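Local coordinates for putative methylthioribose-1-phosphate isomerase (Pyrococcus horikoshii OT3, PDB 6A34), which probably interconverts 5-methylthioribose 1-phosphate and 5-methylthioribulose 1-phosphate, an isomerisation step of the methionine salvage pathway, at residues I3-K8 / M187-S192; L72-S77 / E127-I132; G253-K258 / K329-I334. One frame throughout, in Å; residues are numbered along the deposited sequence.

The three contacts sit in separate parts of the chain, and none touches another. Interaction 3 is the one next to the predicted active site: its segment 253-258 carries Asn257 and Lys258, predicted to bind substrate, and the side chain of Phe255 lies about 7 Å from that of Asp247, the predicted proton donor. Interaction 1, a surface salt bridge, pins the start of the chain to the end of helix 180-189; its centre is about 25 Å from that of interaction 3. Interaction 2 packs two helices on the far side of the chain's centre from interaction 3, about 41 Å between centres. In sequence it nests within the loop that interaction 1 closes.

Interaction 1 of 3, residues I3-K8 / M187-S192; sequences IRYTPK and MHKDGS
Where helix 180-189 runs out at the surface, the carboxylate of Asp190 is held by Arg4 and Tyr5, two neighbours near the start of the chain. Arg4 meets it end-on with two nitrogens: NH1 gives a hydrogen to OD1 and NH2 one to OD2 of Asp190, each bond 2.7 Å long. Both oxygens lie within a few degrees of the guanidinium plane, and the two flat groups are nearly coplanar, 16° apart. OD2 uses its syn lone pair, and OD1 is met on the syn side too. The Tyr5 hydroxyl is a second donor to Asp190 OD1, with OH 2.7 Å away; it comes from above the carboxylate plane, so it does not compete with the arginine for the same approach.

This helix is the crossover of a beta-alpha-beta unit in the Rossmann-like sheet, linking the parallel neighbours 161-165 and 193-199. Its end is a Schellman motif: Gly191 takes a positive phi of 77°, Ser192 N bonds to Met187 O at 2.8 Å, and Gly191 N returns to His188 O at 3.0 Å. At the C-terminal end of the helix, the Asp190 carboxylate probably feels the negative pole of the dipole, which Arg4 would be expected to offset.

Lys189 takes part through its aliphatic root alone. Its CB lies over one face of the Tyr5 ring, 3.5 Å from CZ, and CG comes to 3.6 Å from Tyr5 CE1; bends at chi2 and chi3 then turn the rest of the chain away. On the other partner, a bend at chi3 folds the Arg4 chain back, leaving Tyr5 CD2 above one guanidinium face, offset toward the rim. Arg4 also rests on His152, while Pro7 packs on Val144 and Leu148 of the same long helix 125-157.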
ATOM      1  N   ILE A   3      27.868  -7.540 -23.936  1.00 58.35           N
ATOM      2  CA  ILE A   3      26.982  -6.411 -23.981  1.00 57.96           C
ATOM      3  C   ILE A   3      26.506  -6.266 -25.433  1.00 55.53           C
ATOM      4  O   ILE A   3      27.311  -5.992 -26.315  1.00 62.27           O
ATOM      5  CB  ILE A   3      27.705  -5.142 -23.469  1.00 54.26           C
ATOM      6  CG1 ILE A   3      28.419  -5.370 -22.131  1.00 55.48           C
ATOM      7  CG2 ILE A   3      26.750  -3.967 -23.405  1.00 54.60           C
ATOM      8  CD1 ILE A   3      27.624  -6.148 -21.117  1.00 57.97           C
ATOM      9  N   ARG A   4      25.202  -6.468 -25.648  1.00 48.39           N
ATOM     10  CA  ARG A   4      24.566  -6.489 -26.945  1.00 47.44           C
ATOM     11  C   ARG A   4      23.909  -5.135 -27.244  1.00 49.52           C
ATOM     12  O   ARG A   4      23.568  -4.856 -28.402  1.00 51.89           O
ATOM     13  CB  ARG A   4      23.505  -7.599 -27.005  1.00 47.42           C
ATOM     14  CG  ARG A   4      24.062  -9.014 -26.882  1.00 47.90           C
ATOM     15  CD  ARG A   4      23.014 -10.098 -26.613  1.00 48.74           C
ATOM     16  NE  ARG A   4      22.282  -9.952 -25.348  1.00 40.49           N
ATOM     17  CZ  ARG A   4      20.959  -9.801 -25.257  1.00 44.32           C
ATOM     18  NH1 ARG A   4      20.236  -9.543 -26.345  1.00 35.50           N
ATOM     19  NH2 ARG A   4      20.366  -9.932 -24.075  1.00 38.99           N
ATOM     20  N   TYR A   5      23.676  -4.320 -26.209  1.00 46.46           N
ATOM     21  CA  TYR A   5      22.970  -3.050 -26.375  1.00 47.41           C
ATOM     22  C   TYR A   5      23.819  -1.905 -25.810  1.00 42.00           C
ATOM     23  O   TYR A   5      24.583  -2.104 -24.888  1.00 43.13           O
ATOM     24  CB  TYR A   5      21.580  -3.094 -25.731  1.00 48.98           C
ATOM     25  CG  TYR A   5      20.617  -4.090 -26.330  1.00 51.83           C
ATOM     26  CD1 TYR A   5      19.962  -3.827 -27.526  1.00 53.72           C
ATOM     27  CD2 TYR A   5      20.338  -5.291 -25.685  1.00 48.15           C
ATOM     28  CE1 TYR A   5      19.067  -4.734 -28.072  1.00 56.32           C
ATOM     29  CE2 TYR A   5      19.461  -6.213 -26.220  1.00 46.86           C
ATOM     30  CZ  TYR A   5      18.829  -5.933 -27.419  1.00 54.58           C
ATOM     31  OH  TYR A   5      17.943  -6.822 -27.946  1.00 50.22           O
ATOM     32  N   THR A   6      23.685  -0.725 -26.429  1.00 39.64           N
ATOM     33  CA  THR A   6      24.166   0.548 -25.898  1.00 39.94           C
ATOM     34  C   THR A   6      23.045   1.193 -25.085  1.00 38.42           C
ATOM     35  O   THR A   6      21.870   0.879 -25.276  1.00 33.26           O
ATOM     36  CB  THR A   6      24.609   1.492 -27.029  1.00 41.03           C
ATOM     37  OG1 THR A   6      23.433   1.796 -27.766  1.00 37.65           O
ATOM     38  CG2 THR A   6      25.666   0.919 -27.961  1.00 39.67           C
ATOM     39  N   PRO A   7      23.363   2.117 -24.154  1.00 36.20           N
ATOM     40  CA  PRO A   7      22.342   2.865 -23.432  1.00 39.19           C
ATOM     41  C   PRO A   7      21.237   3.421 -24.322  1.00 39.74           C
ATOM     42  O   PRO A   7      20.099   3.287 -23.963  1.00 44.17           O
ATOM     43  CB  PRO A   7      23.141   4.004 -22.809  1.00 39.09           C
ATOM     44  CG  PRO A   7      24.460   3.369 -22.508  1.00 35.91           C
ATOM     45  CD  PRO A   7      24.714   2.448 -23.684  1.00 37.54           C
ATOM     46  N   LYS A   8      21.596   3.954 -25.494  1.00 46.22           N
ATOM     47  CA  LYS A   8      20.660   4.678 -26.371  1.00 47.70           C
ATOM     48  C   LYS A   8      19.713   3.709 -27.058  1.00 43.41           C
ATOM     49  O   LYS A   8      18.620   4.096 -27.456  1.00 45.28           O
ATOM     50  CB  LYS A   8      21.385   5.492 -27.450  1.00 60.75           C
ATOM     51  CG  LYS A   8      21.530   6.973 -27.117  1.00 72.88           C
ATOM     52  CD  LYS A   8      22.619   7.703 -27.893  1.00 77.40           C
ATOM     53  CE  LYS A   8      22.652   9.183 -27.566  1.00 83.23           C
ATOM     54  NZ  LYS A   8      23.873   9.849 -28.087  1.00 88.21           N
ATOM     55  N   MET A 187      15.369  -6.842 -21.380  1.00 36.76           N
ATOM     56  CA  MET A 187      14.341  -7.819 -21.610  1.00 35.20           C
ATOM     57  C   MET A 187      13.343  -7.272 -22.642  1.00 34.85           C
ATOM     58  O   MET A 187      12.866  -8.023 -23.495  1.00 33.91           O
ATOM     59  CB  MET A 187      13.609  -8.184 -20.307  1.00 33.23           C
ATOM     60  CG  MET A 187      14.453  -9.009 -19.368  1.00 35.66           C
ATOM     61  SD  MET A 187      13.576  -9.545 -17.881  1.00 36.74           S
ATOM     62  CE  MET A 187      12.370 -10.672 -18.590  1.00 37.75           C
ATOM     63  N   HIS A 188      12.996  -5.986 -22.533  1.00 35.43           N
ATOM     64  CA  HIS A 188      11.971  -5.380 -23.408  1.00 37.75           C
ATOM     65  C   HIS A 188      12.471  -5.375 -24.861  1.00 40.35           C
ATOM     66  O   HIS A 188      11.750  -5.754 -25.781  1.00 37.57           O
ATOM     67  CB  HIS A 188      11.583  -3.975 -22.922  1.00 36.47           C
ATOM     68  CG  HIS A 188      10.683  -3.247 -23.858  1.00 36.69           C
ATOM     69  ND1 HIS A 188       9.357  -3.583 -24.015  1.00 39.34           N
ATOM     70  CD2 HIS A 188      10.905  -2.214 -24.693  1.00 35.76           C
ATOM     71  CE1 HIS A 188       8.793  -2.771 -24.893  1.00 35.26           C
ATOM     72  NE2 HIS A 188       9.719  -1.939 -25.331  1.00 34.58           N
ATOM     73  N   LYS A 189      13.722  -4.957 -25.048  1.00 40.55           N
ATOM     74  CA  LYS A 189      14.361  -4.977 -26.368  1.00 44.23           C
ATOM     75  C   LYS A 189      14.381  -6.399 -26.928  1.00 43.49           C
ATOM     76  O   LYS A 189      14.189  -6.589 -28.145  1.00 39.43           O
ATOM     77  CB  LYS A 189      15.815  -4.479 -26.317  1.00 50.22           C
ATOM     78  CG  LYS A 189      16.063  -3.153 -27.012  1.00 56.48           C
ATOM     79  CD  LYS A 189      15.162  -2.057 -26.478  1.00 61.40           C
ATOM     80  CE  LYS A 189      14.323  -1.403 -27.553  1.00 62.71           C
ATOM     81  NZ  LYS A 189      13.617  -0.216 -27.018  1.00 69.89           N
ATOM     82  N   ASP A 190      14.684  -7.374 -26.058  1.00 39.39           N
ATOM     83  CA  ASP A 190      14.814  -8.771 -26.488  1.00 40.13           C
ATOM     84  C   ASP A 190      13.435  -9.364 -26.821  1.00 38.50           C
ATOM     85  O   ASP A 190      13.360 -10.464 -27.334  1.00 43.72           O
ATOM     86  CB  ASP A 190      15.533  -9.624 -25.439  1.00 39.58           C
ATOM     87  CG  ASP A 190      17.037  -9.451 -25.465  1.00 42.32           C
ATOM     88  OD1 ASP A 190      17.550  -9.020 -26.509  1.00 43.66           O
ATOM     89  OD2 ASP A 190      17.677  -9.740 -24.444  1.00 44.01           O
ATOM     90  N   GLY A 191      12.346  -8.646 -26.535  1.00 37.74           N
ATOM     91  CA  GLY A 191      10.986  -9.196 -26.716  1.00 39.14           C
ATOM     92  C   GLY A 191      10.574 -10.165 -25.600  1.00 42.75           C
ATOM     93  O   GLY A 191       9.610 -10.905 -25.731  1.00 43.08           O
ATOM     94  N   SER A 192      11.292 -10.166 -24.471  1.00 45.29           N
ATOM     95  CA  SER A 192      11.058 -11.175 -23.470  1.00 45.05           C
ATOM     96  C   SER A 192      10.275 -10.594 -22.276  1.00 40.66           C
ATOM     97  O   SER A 192       9.802 -11.333 -21.447  1.00 41.88           O
ATOM     98  CB  SER A 192      12.348 -11.883 -23.106  1.00 45.53           C
ATOM     99  OG  SER A 192      13.206 -11.051 -22.364  1.00 64.79           O
TER

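Interaction 2 of 3, residues L72-S77 / E127-I132; sequences LYAETS and EIKRLI
Lys129 lies alongside the backbone of Ala74, its chain extended beyond CG and passing the carbonyl, so that CD and CE are both 3.4 Å from Ala74 O. The ammonium goes past that oxygen and is coupled to it through water 1, which accepts from Lys129 NZ and donates to the oxygens of Ala74 and Ser77. Water 2 spans Lys129 NZ and Ser77 O, 2.8 Å from each. A positive charge therefore sits by the carbonyls where helix 59-76 ends, a placement that should favour both partners.

The backbones come close here, with Ala74 CA 5.3 Å from Lys129 CA: the small alanine lets helix 59-76 pack tightly on helix 125-157 within the all-helical part of the chain. Ala74 CB points at Ile132, touching CG2 at 4.0 Å and CD1 at 4.1 Å. CG2 of Ile132 is anti to its own N, while CG1 stands beside that N, which puts both of the isoleucine's methyls, CG2 and CD1, against the alanine. Phe89 of helix 82-97 and Val117 of helix 104-119 also pack on Ile132, and Phe85 touches the side chain of Lys129.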
ATOM      1  N   LEU A  72      32.382  21.503 -12.628  1.00 37.22           N
ATOM      2  CA  LEU A  72      31.862  22.831 -12.898  1.00 40.19           C
ATOM      3  C   LEU A  72      32.772  23.869 -12.222  1.00 38.88           C
ATOM      4  O   LEU A  72      33.183  24.845 -12.856  1.00 40.50           O
ATOM      5  CB  LEU A  72      30.413  22.953 -12.421  1.00 37.77           C
ATOM      6  CG  LEU A  72      29.777  24.323 -12.645  1.00 42.07           C
ATOM      7  CD1 LEU A  72      29.481  24.554 -14.112  1.00 48.42           C
ATOM      8  CD2 LEU A  72      28.500  24.478 -11.853  1.00 49.69           C
ATOM      9  N   TYR A  73      33.123  23.629 -10.962  1.00 36.03           N
ATOM     10  CA  TYR A  73      34.004  24.522 -10.260  1.00 35.39           C
ATOM     11  C   TYR A  73      35.311  24.684 -11.044  1.00 38.99           C
ATOM     12  O   TYR A  73      35.811  25.802 -11.202  1.00 39.08           O
ATOM     13  CB  TYR A  73      34.315  24.054  -8.839  1.00 35.96           C
ATOM     14  CG  TYR A  73      35.398  24.902  -8.245  1.00 35.84           C
ATOM     15  CD1 TYR A  73      35.144  26.212  -7.851  1.00 39.37           C
ATOM     16  CD2 TYR A  73      36.696  24.427  -8.176  1.00 33.69           C
ATOM     17  CE1 TYR A  73      36.165  27.037  -7.391  1.00 39.46           C
ATOM     18  CE2 TYR A  73      37.724  25.235  -7.718  1.00 38.84           C
ATOM     19  CZ  TYR A  73      37.460  26.541  -7.328  1.00 36.91           C
ATOM     20  OH  TYR A  73      38.498  27.293  -6.877  1.00 36.79           O
ATOM     21  N   ALA A  74      35.877  23.563 -11.504  1.00 37.85           N
ATOM     22  CA  ALA A  74      37.178  23.569 -12.169  1.00 37.39           C
ATOM     23  C   ALA A  74      37.145  24.413 -13.463  1.00 37.91           C
ATOM     24  O   ALA A  74      38.080  25.158 -13.743  1.00 42.22           O
ATOM     25  CB  ALA A  74      37.606  22.145 -12.443  1.00 35.88           C
ATOM     26  N   GLU A  75      36.064  24.308 -14.245  1.00 36.30           N
ATOM     27  CA  GLU A  75      35.951  24.978 -15.552  1.00 38.99           C
ATOM     28  C   GLU A  75      35.482  26.446 -15.436  1.00 37.95           C
ATOM     29  O   GLU A  75      35.494  27.164 -16.407  1.00 46.76           O
ATOM     30  CB  GLU A  75      35.037  24.141 -16.453  1.00 35.78           C
ATOM     31  CG  GLU A  75      35.686  22.813 -16.825  1.00 37.24           C
ATOM     32  CD  GLU A  75      35.050  22.074 -17.984  1.00 38.10           C
ATOM     33  OE1 GLU A  75      33.802  22.082 -18.084  1.00 35.49           O
ATOM     34  OE2 GLU A  75      35.813  21.506 -18.796  1.00 39.90           O
ATOM     35  N   THR A  76      35.110  26.876 -14.232  1.00 42.25           N
ATOM     36  CA  THR A  76      34.326  28.098 -13.949  1.00 43.99           C
ATOM     37  C   THR A  76      35.115  29.011 -12.999  1.00 37.99           C
ATOM     38  O   THR A  76      34.879  30.207 -12.975  1.00 42.00           O
ATOM     39  CB  THR A  76      32.944  27.655 -13.434  1.00 45.43           C
ATOM     40  OG1 THR A  76      32.009  27.840 -14.500  1.00 50.41           O
ATOM     41  CG2 THR A  76      32.450  28.332 -12.183  1.00 50.33           C
ATOM     42  N   SER A  77      36.040  28.436 -12.217  1.00 39.19           N
ATOM     43  CA  SER A  77      36.813  29.166 -11.208  1.00 36.55           C
ATOM     44  C   SER A  77      37.523  30.353 -11.866  1.00 37.41           C
ATOM     45  O   SER A  77      38.198  30.192 -12.879  1.00 33.73           O
ATOM     46  CB  SER A  77      37.823  28.289 -10.533  1.00 38.33           C
ATOM     47  OG  SER A  77      38.620  29.042  -9.625  1.00 40.14           O
ATOM     48  N   GLU A 127      46.341  20.919 -15.546  1.00 37.64           N
ATOM     49  CA  GLU A 127      46.333  19.466 -15.457  1.00 40.76           C
ATOM     50  C   GLU A 127      45.454  19.032 -14.274  1.00 41.72           C
ATOM     51  O   GLU A 127      44.819  18.002 -14.357  1.00 41.60           O
ATOM     52  CB  GLU A 127      47.755  18.915 -15.340  1.00 36.55           C
ATOM     53  CG  GLU A 127      47.868  17.434 -14.987  1.00 39.90           C
ATOM     54  CD  GLU A 127      47.334  16.387 -15.956  1.00 36.96           C
ATOM     55  OE1 GLU A 127      46.978  16.732 -17.068  1.00 37.80           O
ATOM     56  OE2 GLU A 127      47.296  15.206 -15.585  1.00 46.08           O
ATOM     57  N   ILE A 128      45.443  19.801 -13.186  1.00 39.11           N
ATOM     58  CA  ILE A 128      44.550  19.534 -12.047  1.00 40.85           C
ATOM     59  C   ILE A 128      43.089  19.685 -12.499  1.00 40.79           C
ATOM     60  O   ILE A 128      42.253  18.808 -12.269  1.00 41.38           O
ATOM     61  CB  ILE A 128      44.871  20.449 -10.853  1.00 40.64           C
ATOM     62  CG1 ILE A 128      46.268  20.182 -10.289  1.00 41.93           C
ATOM     63  CG2 ILE A 128      43.795  20.339  -9.778  1.00 43.09           C
ATOM     64  CD1 ILE A 128      46.762  21.269  -9.351  1.00 41.10           C
ATOM     65  N   LYS A 129      42.797  20.819 -13.137  1.00 37.64           N
ATOM     66  CA  LYS A 129      41.505  21.047 -13.771  1.00 38.55           C
ATOM     67  C   LYS A 129      41.134  19.852 -14.654  1.00 38.75           C
ATOM     68  O   LYS A 129      40.017  19.317 -14.531  1.00 34.50           O
ATOM     69  CB  LYS A 129      41.511  22.350 -14.572  1.00 38.28           C
ATOM     70  CG  LYS A 129      41.626  23.615 -13.723  1.00 39.59           C
ATOM     71  CD  LYS A 129      41.363  24.911 -14.486  1.00 40.73           C
ATOM     72  CE  LYS A 129      41.295  26.127 -13.574  1.00 44.36           C
ATOM     73  NZ  LYS A 129      41.504  27.412 -14.284  1.00 43.36           N
ATOM     74  N   ARG A 130      42.047  19.454 -15.549  1.00 36.20           N
ATOM     75  CA  ARG A 130      41.740  18.398 -16.508  1.00 37.97           C
ATOM     76  C   ARG A 130      41.336  17.121 -15.757  1.00 34.72           C
ATOM     77  O   ARG A 130      40.414  16.429 -16.166  1.00 37.14           O
ATOM     78  CB  ARG A 130      42.928  18.060 -17.417  1.00 41.39           C
ATOM     79  CG  ARG A 130      42.572  17.194 -18.622  1.00 43.87           C
ATOM     80  CD  ARG A 130      43.769  16.688 -19.422  1.00 46.90           C
ATOM     81  NE  ARG A 130      44.622  15.825 -18.625  1.00 49.03           N
ATOM     82  CZ  ARG A 130      44.332  14.571 -18.270  1.00 52.72           C
ATOM     83  NH1 ARG A 130      43.258  13.969 -18.762  1.00 49.77           N
ATOM     84  NH2 ARG A 130      45.127  13.930 -17.426  1.00 51.10           N
ATOM     85  N   LEU A 131      42.083  16.820 -14.695  1.00 35.54           N
ATOM     86  CA  LEU A 131      41.946  15.622 -13.919  1.00 35.75           C
ATOM     87  C   LEU A 131      40.584  15.590 -13.199  1.00 36.68           C
ATOM     88  O   LEU A 131      39.922  14.551 -13.189  1.00 35.37           O
ATOM     89  CB  LEU A 131      43.091  15.551 -12.913  1.00 35.76           C
ATOM     90  CG  LEU A 131      44.409  15.019 -13.466  1.00 39.69           C
ATOM     91  CD1 LEU A 131      45.526  15.277 -12.475  1.00 40.89           C
ATOM     92  CD2 LEU A 131      44.315  13.547 -13.814  1.00 42.08           C
ATOM     93  N   ILE A 132      40.197  16.719 -12.604  1.00 31.93           N
ATOM     94  CA  ILE A 132      38.946  16.825 -11.889  1.00 33.90           C
ATOM     95  C   ILE A 132      37.792  16.509 -12.834  1.00 34.64           C
ATOM     96  O   ILE A 132      36.902  15.770 -12.472  1.00 31.93           O
ATOM     97  CB  ILE A 132      38.761  18.233 -11.305  1.00 34.11           C
ATOM     98  CG1 ILE A 132      39.712  18.491 -10.140  1.00 31.52           C
ATOM     99  CG2 ILE A 132      37.306  18.472 -10.920  1.00 33.29           C
ATOM    100  CD1 ILE A 132      39.808  19.949  -9.780  1.00 31.93           C
TER
HETATM  101  O   HOH W   1      38.429  27.792 -14.568  1.00 36.82           O
HETATM  102  O   HOH W   2      40.923  29.504 -12.592  1.00 35.84           O

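Interaction 3 of 3, residues G253-K258 / K329-I334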
ATOM      1  N   GLY A 253      24.135 -12.187   2.465  1.00 32.30           N
ATOM      2  CA  GLY A 253      23.130 -12.027   1.421  1.00 36.52           C
ATOM      3  C   GLY A 253      21.832 -11.379   1.892  1.00 35.30           C
ATOM      4  O   GLY A 253      21.037 -10.971   1.045  1.00 36.30           O
ATOM      5  N   ASP A 254      21.613 -11.270   3.213  1.00 35.27           N
ATOM      6  CA  ASP A 254      20.481 -10.467   3.738  1.00 31.82           C
ATOM      7  C   ASP A 254      20.602  -9.091   3.084  1.00 32.36           C
ATOM      8  O   ASP A 254      21.717  -8.627   2.827  1.00 34.80           O
ATOM      9  CB  ASP A 254      20.463 -10.339   5.266  1.00 30.99           C
ATOM     10  CG  ASP A 254      20.374 -11.645   6.045  1.00 32.55           C
ATOM     11  OD1 ASP A 254      20.133 -12.690   5.418  1.00 28.52           O
ATOM     12  OD2 ASP A 254      20.600 -11.608   7.283  1.00 32.84           O
ATOM     13  N   PHE A 255      19.472  -8.461   2.753  1.00 33.12           N
ATOM     14  CA  PHE A 255      19.543  -7.112   2.207  1.00 31.37           C
ATOM     15  C   PHE A 255      18.388  -6.243   2.711  1.00 29.16           C
ATOM     16  O   PHE A 255      17.295  -6.725   3.014  1.00 28.87           O
ATOM     17  CB  PHE A 255      19.605  -7.131   0.678  1.00 29.18           C
ATOM     18  CG  PHE A 255      18.353  -7.592  -0.018  1.00 28.96           C
ATOM     19  CD1 PHE A 255      17.992  -8.928  -0.020  1.00 28.44           C
ATOM     20  CD2 PHE A 255      17.558  -6.702  -0.708  1.00 27.91           C
ATOM     21  CE1 PHE A 255      16.835  -9.349  -0.661  1.00 29.62           C
ATOM     22  CE2 PHE A 255      16.405  -7.131  -1.344  1.00 27.77           C
ATOM     23  CZ  PHE A 255      16.032  -8.442  -1.301  1.00 27.76           C
ATOM     24  N   ALA A 256      18.691  -4.947   2.783  1.00 29.52           N
ATOM     25  CA  ALA A 256      17.766  -3.879   3.055  1.00 30.04           C
ATOM     26  C   ALA A 256      17.241  -3.321   1.735  1.00 29.13           C
ATOM     27  O   ALA A 256      17.989  -3.152   0.786  1.00 30.44           O
ATOM     28  CB  ALA A 256      18.466  -2.810   3.859  1.00 31.46           C
ATOM     29  N   ASN A 257      15.935  -3.087   1.659  1.00 29.52           N
ATOM     30  CA  ASN A 257      15.355  -2.441   0.470  1.00 30.01           C
ATOM     31  C   ASN A 257      14.080  -1.739   0.939  1.00 30.09           C
ATOM     32  O   ASN A 257      13.674  -1.955   2.085  1.00 26.18           O
ATOM     33  CB  ASN A 257      15.149  -3.423  -0.689  1.00 30.24           C
ATOM     34  CG  ASN A 257      14.938  -2.727  -2.018  1.00 31.68           C
ATOM     35  OD1 ASN A 257      15.733  -1.864  -2.395  1.00 28.70           O
ATOM     36  ND2 ASN A 257      13.837  -3.037  -2.698  1.00 27.50           N
ATOM     37  N   LYS A 258      13.496  -0.899   0.066  1.00 29.52           N
ATOM     38  CA  LYS A 258      12.317  -0.142   0.379  1.00 30.36           C
ATOM     39  C   LYS A 258      11.284  -1.067   1.009  1.00 30.22           C
ATOM     40  O   LYS A 258      11.040  -2.206   0.506  1.00 29.64           O
ATOM     41  CB  LYS A 258      11.657   0.505  -0.846  1.00 35.06           C
ATOM     42  CG  LYS A 258      10.972   1.838  -0.557  1.00 45.09           C
ATOM     43  CD  LYS A 258      11.931   2.912  -0.012  1.00 50.04           C
ATOM     44  CE  LYS A 258      11.493   4.341  -0.266  1.00 60.27           C
ATOM     45  NZ  LYS A 258      12.120   5.293   0.695  1.00 62.77           N
ATOM     46  N   LYS A 329      17.618 -16.373   2.493  1.00 26.70           N
ATOM     47  CA  LYS A 329      17.032 -17.626   2.077  1.00 29.47           C
ATOM     48  C   LYS A 329      15.863 -17.456   1.084  1.00 32.31           C
ATOM     49  O   LYS A 329      15.515 -18.407   0.317  1.00 35.39           O
ATOM     50  CB  LYS A 329      16.578 -18.414   3.311  1.00 33.79           C
ATOM     51  CG  LYS A 329      15.387 -17.838   4.062  1.00 37.00           C
ATOM     52  CD  LYS A 329      14.825 -18.793   5.113  1.00 39.03           C
ATOM     53  CE  LYS A 329      13.610 -18.250   5.832  1.00 43.02           C
ATOM     54  NZ  LYS A 329      12.890 -19.304   6.580  1.00 46.05           N
ATOM     55  N   TYR A 330      15.239 -16.282   1.087  1.00 27.96           N
ATOM     56  CA  TYR A 330      14.196 -15.935   0.144  1.00 27.93           C
ATOM     57  C   TYR A 330      14.762 -15.617  -1.251  1.00 27.71           C
ATOM     58  O   TYR A 330      13.984 -15.535  -2.211  1.00 30.23           O
ATOM     59  CB  TYR A 330      13.394 -14.746   0.706  1.00 27.88           C
ATOM     60  CG  TYR A 330      12.633 -15.061   1.972  1.00 24.60           C
ATOM     61  CD1 TYR A 330      11.493 -15.830   1.912  1.00 26.97           C
ATOM     62  CD2 TYR A 330      13.013 -14.597   3.212  1.00 24.51           C
ATOM     63  CE1 TYR A 330      10.787 -16.196   3.039  1.00 24.19           C
ATOM     64  CE2 TYR A 330      12.285 -14.907   4.359  1.00 25.90           C
ATOM     65  CZ  TYR A 330      11.167 -15.718   4.273  1.00 26.40           C
ATOM     66  OH  TYR A 330      10.417 -16.101   5.359  1.00 27.63           O
ATOM     67  N   LEU A 331      16.088 -15.429  -1.386  1.00 27.43           N
ATOM     68  CA  LEU A 331      16.682 -15.031  -2.691  1.00 27.52           C
ATOM     69  C   LEU A 331      16.957 -16.264  -3.554  1.00 27.45           C
ATOM     70  O   LEU A 331      17.580 -17.205  -3.120  1.00 29.88           O
ATOM     71  CB  LEU A 331      17.980 -14.254  -2.492  1.00 27.62           C
ATOM     72  CG  LEU A 331      17.839 -12.808  -2.048  1.00 29.03           C
ATOM     73  CD1 LEU A 331      19.166 -12.266  -1.527  1.00 30.56           C
ATOM     74  CD2 LEU A 331      17.349 -11.945  -3.194  1.00 32.91           C
ATOM     75  N   THR A 332      16.543 -16.191  -4.820  1.00 29.32           N
ATOM     76  CA  THR A 332      16.934 -17.160  -5.820  1.00 29.66           C
ATOM     77  C   THR A 332      18.372 -16.850  -6.270  1.00 25.95           C
ATOM     78  O   THR A 332      19.136 -17.727  -6.511  1.00 27.05           O
ATOM     79  CB  THR A 332      15.941 -17.161  -6.984  1.00 31.35           C
ATOM     80  OG1 THR A 332      14.624 -17.360  -6.473  1.00 30.66           O
ATOM     81  CG2 THR A 332      16.275 -18.223  -8.006  1.00 32.08           C
ATOM     82  N   GLY A 333      18.688 -15.573  -6.448  1.00 28.06           N
ATOM     83  CA  GLY A 333      20.021 -15.123  -6.799  1.00 29.97           C
ATOM     84  C   GLY A 333      20.181 -13.627  -6.625  1.00 30.86           C
ATOM     85  O   GLY A 333      19.195 -12.898  -6.422  1.00 31.32           O
ATOM     86  N   ILE A 334      21.430 -13.171  -6.683  1.00 29.49           N
ATOM     87  CA  ILE A 334      21.735 -11.761  -6.607  1.00 32.46           C
ATOM     88  C   ILE A 334      22.440 -11.358  -7.912  1.00 33.84           C
ATOM     89  O   ILE A 334      23.548 -11.811  -8.193  1.00 36.51           O
ATOM     90  CB  ILE A 334      22.605 -11.412  -5.386  1.00 28.25           C
ATOM     91  CG1 ILE A 334      21.925 -11.768  -4.069  1.00 30.48           C
ATOM     92  CG2 ILE A 334      22.997  -9.952  -5.450  1.00 27.85           C
ATOM     93  CD1 ILE A 334      22.763 -11.490  -2.834  1.00 33.65           C
TER
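Gly253 O meets two methyl groups: Leu331 CD1 at 3.4 Å and, less closely, Ile334 CD1 at 4.3 Å. Here the turn leading into strand 255-258 rests on the edge-proximal strand 333-336 of the seven-stranded, mostly parallel Rossmann-like sheet, and on the residues just before it. Strand 255-258 itself belongs to the smaller mixed sheet, between 248-250 and 323-326, and the contact joins the two sheets through apolar packing; no hydrogen bond crosses it.

Gly253 turns with a phi of 97°, a backbone conformation readily adopted by glycine, and brings its carbonyl against the Leu331 and Ile334 methyls. Next to it, Asp254 starts away from 329-334, but its carboxylate curls back, OD1 taking a hydrogen from His328 N and OD2 one from Gly291 N, so that it links this turn to the residues leading into 329-334.

The rest of the contact is Phe255 against Leu331. Phe255 CG stands between its backbone N and carbonyl carbon (chi1 68°), which swings the ring toward the leucine. The two side chains cross at a slant. Phe275 packs on both residues, Ala277 on Leu331, and Thr261 on Phe255, giving a buried apolar patch near the predicted active site, the Phe255 side chain about 7 Å from that of Asp247. Strand 255-258 continues from this patch to Asn257 and Lys258, predicted to bind substrate; Ala256 is backbone-bonded to Asp247, the predicted proton donor. Farther out, Tyr330 packs on Glu270 of the second subunit.

Both leucine methyls come to Phe255 CE1 from the same side, CD2 at 3.7 Å and CD1 at 3.8 Å, and Leu331 CD1 is also 3.8 Å from Phe255 CD1.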